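Alanine dehydrogenase (Archaeoglobus fulgidus, PDB 1OMO) catalyses the NAD-dependent oxidative deamination of L-alanine to pyruvate, and the reverse reductive amination, as a homodimer. Local coordinates at residues I86-S89 with F94-A97; Q140-R145 with E171-S176. One frame throughout, in Å; residues are numbered along the deposited sequence.

Contact 1 (I86-S89 with F94-A97)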
# COMPACT_ATOMS: atom_id res chain seq x y z
N ILE A 86 -6.00 -7.14 2.84
CA ILE A 86 -6.60 -7.61 1.60
C ILE A 86 -5.65 -8.77 1.21
O ILE A 86 -4.44 -8.57 1.04
CB ILE A 86 -6.61 -6.55 0.47
CG1 ILE A 86 -7.45 -5.32 0.87
CG2 ILE A 86 -7.20 -7.20 -0.79
CD1 ILE A 86 -7.31 -4.08 -0.04
N LEU A 87 -6.20 -9.98 1.11
CA LEU A 87 -5.43 -11.18 0.77
C LEU A 87 -5.69 -11.48 -0.68
O LEU A 87 -6.85 -11.61 -1.06
CB LEU A 87 -5.91 -12.39 1.58
CG LEU A 87 -4.99 -13.29 2.39
CD1 LEU A 87 -5.69 -14.62 2.50
CD2 LEU A 87 -3.65 -13.48 1.77
N ASN A 88 -4.63 -11.64 -1.47
CA ASN A 88 -4.82 -11.92 -2.90
C ASN A 88 -4.16 -13.20 -3.37
O ASN A 88 -3.34 -13.80 -2.68
CB ASN A 88 -4.25 -10.78 -3.76
CG ASN A 88 -4.80 -9.41 -3.37
OD1 ASN A 88 -4.60 -8.94 -2.23
ND2 ASN A 88 -5.48 -8.75 -4.30
N SER A 89 -4.52 -13.62 -4.58
CA SER A 89 -3.92 -14.80 -5.20
C SER A 89 -2.77 -14.32 -6.07
O SER A 89 -2.94 -13.43 -6.89
CB SER A 89 -4.94 -15.52 -6.08
OG SER A 89 -4.30 -16.31 -7.07
N PHE A 94 -6.46 -11.87 -7.81
CA PHE A 94 -7.78 -11.77 -7.23
C PHE A 94 -7.78 -11.58 -5.71
O PHE A 94 -7.02 -12.24 -4.98
CB PHE A 94 -8.60 -13.01 -7.57
CG PHE A 94 -10.04 -12.93 -7.11
CD1 PHE A 94 -10.97 -12.24 -7.86
CD2 PHE A 94 -10.44 -13.51 -5.92
CE1 PHE A 94 -12.29 -12.12 -7.44
CE2 PHE A 94 -11.76 -13.40 -5.48
CZ PHE A 94 -12.69 -12.70 -6.24
N PRO A 95 -8.63 -10.66 -5.23
CA PRO A 95 -8.76 -10.37 -3.79
C PRO A 95 -9.64 -11.43 -3.13
O PRO A 95 -10.88 -11.30 -3.10
CB PRO A 95 -9.40 -8.98 -3.77
CG PRO A 95 -10.24 -8.98 -5.01
CD PRO A 95 -9.36 -9.68 -6.04
N LEU A 96 -8.98 -12.47 -2.63
CA LEU A 96 -9.59 -13.60 -1.96
C LEU A 96 -10.34 -13.20 -0.69
O LEU A 96 -11.39 -13.76 -0.36
CB LEU A 96 -8.49 -14.62 -1.59
CG LEU A 96 -8.00 -15.80 -2.44
CD1 LEU A 96 -8.54 -15.74 -3.85
CD2 LEU A 96 -6.47 -15.78 -2.46
N ALA A 97 -9.79 -12.25 0.05
CA ALA A 97 -10.44 -11.86 1.30
C ALA A 97 -10.05 -10.46 1.77
O ALA A 97 -8.98 -9.93 1.40
CB ALA A 97 -10.08 -12.89 2.41

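Contact 2 (Q140-R145 with E171-S176)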
# COMPACT_ATOMS: atom_id res chain seq x y z
N GLN A 140 2.67 -11.06 24.43
CA GLN A 140 4.05 -11.50 24.56
C GLN A 140 4.06 -12.64 25.60
O GLN A 140 4.66 -13.69 25.38
CB GLN A 140 4.89 -10.33 25.01
CG GLN A 140 6.33 -10.44 24.69
CD GLN A 140 6.68 -10.11 23.24
OE1 GLN A 140 7.76 -10.46 22.78
NE2 GLN A 140 5.78 -9.43 22.53
N LEU A 141 3.38 -12.42 26.73
CA LEU A 141 3.29 -13.39 27.82
C LEU A 141 2.77 -14.73 27.30
O LEU A 141 3.35 -15.76 27.60
CB LEU A 141 2.35 -12.85 28.90
CG LEU A 141 2.07 -13.55 30.25
CD1 LEU A 141 1.06 -14.60 30.05
CD2 LEU A 141 3.34 -14.13 30.86
N GLU A 142 1.70 -14.70 26.52
CA GLU A 142 1.11 -15.91 25.98
C GLU A 142 2.03 -16.64 24.99
O GLU A 142 2.07 -17.85 24.98
CB GLU A 142 -0.24 -15.62 25.31
CG GLU A 142 -1.33 -15.20 26.26
CD GLU A 142 -1.81 -16.33 27.17
OE1 GLU A 142 -2.55 -16.03 28.15
OE2 GLU A 142 -1.48 -17.51 26.93
N ALA A 143 2.74 -15.90 24.15
CA ALA A 143 3.65 -16.55 23.22
C ALA A 143 4.80 -17.20 24.00
O ALA A 143 5.18 -18.36 23.73
CB ALA A 143 4.19 -15.55 22.25
N LEU A 144 5.35 -16.45 24.95
CA LEU A 144 6.47 -16.92 25.75
C LEU A 144 6.16 -18.18 26.57
O LEU A 144 7.04 -19.05 26.75
CB LEU A 144 6.97 -15.80 26.68
CG LEU A 144 7.68 -14.59 26.04
CD1 LEU A 144 7.83 -13.46 27.05
CD2 LEU A 144 9.08 -15.04 25.55
N ARG A 145 4.95 -18.30 27.09
CA ARG A 145 4.71 -19.50 27.83
C ARG A 145 4.54 -20.70 26.91
O ARG A 145 4.43 -21.82 27.37
CB ARG A 145 3.56 -19.35 28.82
CG ARG A 145 2.23 -19.06 28.27
CD ARG A 145 1.28 -18.99 29.44
NE ARG A 145 -0.09 -18.93 28.99
CZ ARG A 145 -1.11 -19.44 29.68
NH1 ARG A 145 -0.89 -20.06 30.83
NH2 ARG A 145 -2.35 -19.30 29.22
N GLU A 171 -1.65 -14.88 37.67
CA GLU A 171 -2.04 -15.77 38.74
C GLU A 171 -3.19 -16.66 38.30
O GLU A 171 -3.14 -17.87 38.50
CB GLU A 171 -2.42 -14.98 40.00
CG GLU A 171 -1.58 -15.33 41.22
CD GLU A 171 -0.58 -14.26 41.57
OE1 GLU A 171 -1.02 -13.10 41.81
OE2 GLU A 171 0.63 -14.57 41.64
N ASP A 172 -4.21 -16.08 37.68
CA ASP A 172 -5.35 -16.88 37.25
C ASP A 172 -4.91 -18.15 36.54
O ASP A 172 -5.50 -19.20 36.75
CB ASP A 172 -6.30 -16.07 36.36
CG ASP A 172 -7.18 -15.12 37.17
OD1 ASP A 172 -7.91 -14.30 36.57
OD2 ASP A 172 -7.12 -15.21 38.42
N ARG A 173 -3.89 -18.06 35.70
CA ARG A 173 -3.44 -19.26 35.01
C ARG A 173 -2.24 -19.89 35.70
O ARG A 173 -1.37 -20.48 35.05
CB ARG A 173 -3.17 -19.00 33.52
CG ARG A 173 -2.74 -17.62 33.11
CD ARG A 173 -3.52 -17.17 31.86
NE ARG A 173 -4.72 -16.42 32.23
CZ ARG A 173 -5.65 -16.04 31.37
NH1 ARG A 173 -6.70 -15.37 31.79
NH2 ARG A 173 -5.52 -16.35 30.10
N GLY A 174 -2.19 -19.75 37.02
CA GLY A 174 -1.14 -20.34 37.82
C GLY A 174 0.28 -19.81 37.72
O GLY A 174 1.21 -20.42 38.23
N ILE A 175 0.48 -18.68 37.06
CA ILE A 175 1.84 -18.19 36.99
C ILE A 175 2.11 -17.23 38.15
O ILE A 175 1.42 -16.21 38.31
CB ILE A 175 2.10 -17.48 35.67
CG1 ILE A 175 2.07 -18.48 34.51
CG2 ILE A 175 3.45 -16.79 35.73
CD1 ILE A 175 1.84 -17.84 33.14
N SER A 176 3.11 -17.56 38.96
CA SER A 176 3.47 -16.69 40.08
C SER A 176 3.84 -15.30 39.53
O SER A 176 4.64 -15.18 38.60
CB SER A 176 4.65 -17.30 40.84
OG SER A 176 5.63 -16.32 41.12

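Contact 1 (I86-S89 with F94-A97)
Leu87 and Ala97 form an antiparallel hydrogen-bonded pair near the turn end of the beta hairpin formed by strands 83-88 and 95-100. Leu87 N reaches Ala97 O at 2.8 Å, and Ala97 N returns to Leu87 O at 3.2 Å. Leu96 N also lies 2.8 Å from Leu87 O, but it is so bent (117°) that the bond is weak. Leu96 and Ala97 therefore share Leu87 as their partner, a classic beta bulge, and the register slips by one so that Asn88 faces Pro95 as a non-hydrogen-bonded pair. Beyond it, Ser89 N donates to Phe94 O (2.9 Å), closing the ladder toward the turn.

The tight part is this backbone ladder together with the buried face bearing Ile86, Asn88 and Pro95. Ile86 and Pro95 lie side by side, CG2 against CB at 4.1 Å, and the Asn88 amide leans over the proline, its ND2 3.7 Å from Pro95 CA. With CG beside the backbone N (chi1 -53°), Asn88 ND2 donates to Gly93 O, and OD1 accepts from Trp66 NE1 of the second subunit. Replacing Asn88 with alanine would remove the amide and is likely to leave that indole N-H and Gly93 O without these partners, with a gap beside Pro95. The side of Ser89 and Leu96 is the more solvent-facing one, both residues being partly exposed: Leu96 CD2 rests on the backbone at Ser89 N (3.6 Å) and touches Ser89 CB more distantly.

Tyr305 of helix 294-311 packs against Leu87, Leu96 and Ala97, while Leu51, Met82 and Leu84 of the second subunit meet Asn88, Phe94 and Pro95. Within the mixed sheet, strand 83-88 is flanked by strand 61-69, and strand 95-100 by strand 3-6.

Contact 2 (Q140-R145 with E171-S176)
Arg173 reaches across from the end of helix 160-172 to Glu142 and Arg145 of helix 135-147. The charged interactions form a salt-bridge network. Arg145 grips one oxygen, Glu142 OE2, side-on through two nitrogens: NE at 2.9 Å and NH2 at 3.0 Å, the latter on the syn lone pair. The other oxygen, OE1, forms a long salt bridge to Arg173 NH2 (3.6 Å), with the carboxylate and guanidinium planes 66° apart, and is hydrogen-bonded to Tyr169, whose ring also makes a cation-pi contact with Arg173. The carboxylate, also bridged to Arg146 through OE2, probably offsets the like charges of Arg145 and Arg173, whose NH2 atoms are 4.4 Å apart.

Both helices belong to the Rossmann-fold NAD domain, and helix 160-172 ends here in a Schellman motif: Gly174, at positive phi, gives its N to Glu171 O, and Ile175 N closes onto a carbonyl of the last helical turn.

Van der Waals packing of the aliphatic parts makes up the remainder. The Arg173 chain, bent at chi2 and chi3 (93°), lays its CD over one face of the Arg145 guanidinium, 3.6 Å from NH2. The apolar contact is that of Arg145, extended from CG to NE, whose CD comes within 3.9 Å of Ile175 CD1; Ile150 touches both residues.

The two contacts come in series along the chain and lie in different parts of the two-domain subunit, their centres 35 Å and their nearest atoms about 22 Å apart. Contact 1 joins adjacent strands of the mixed sheet, where the second subunit packs against it, consistent with the beta-sandwich dimer. Contact 2 joins helix 135-147 to the loop that leaves helix 160-172; these helices follow strands 127-131 and 152-156 of the parallel sheet, and no other chain touches this contact. Helix 102-120 lies between them in sequence. One contact belongs to the dimer interface, with the side chain of Ile86 about 8 Å from that of Lys65, the inferred proton donor/acceptor; the other lies in the cofactor domain.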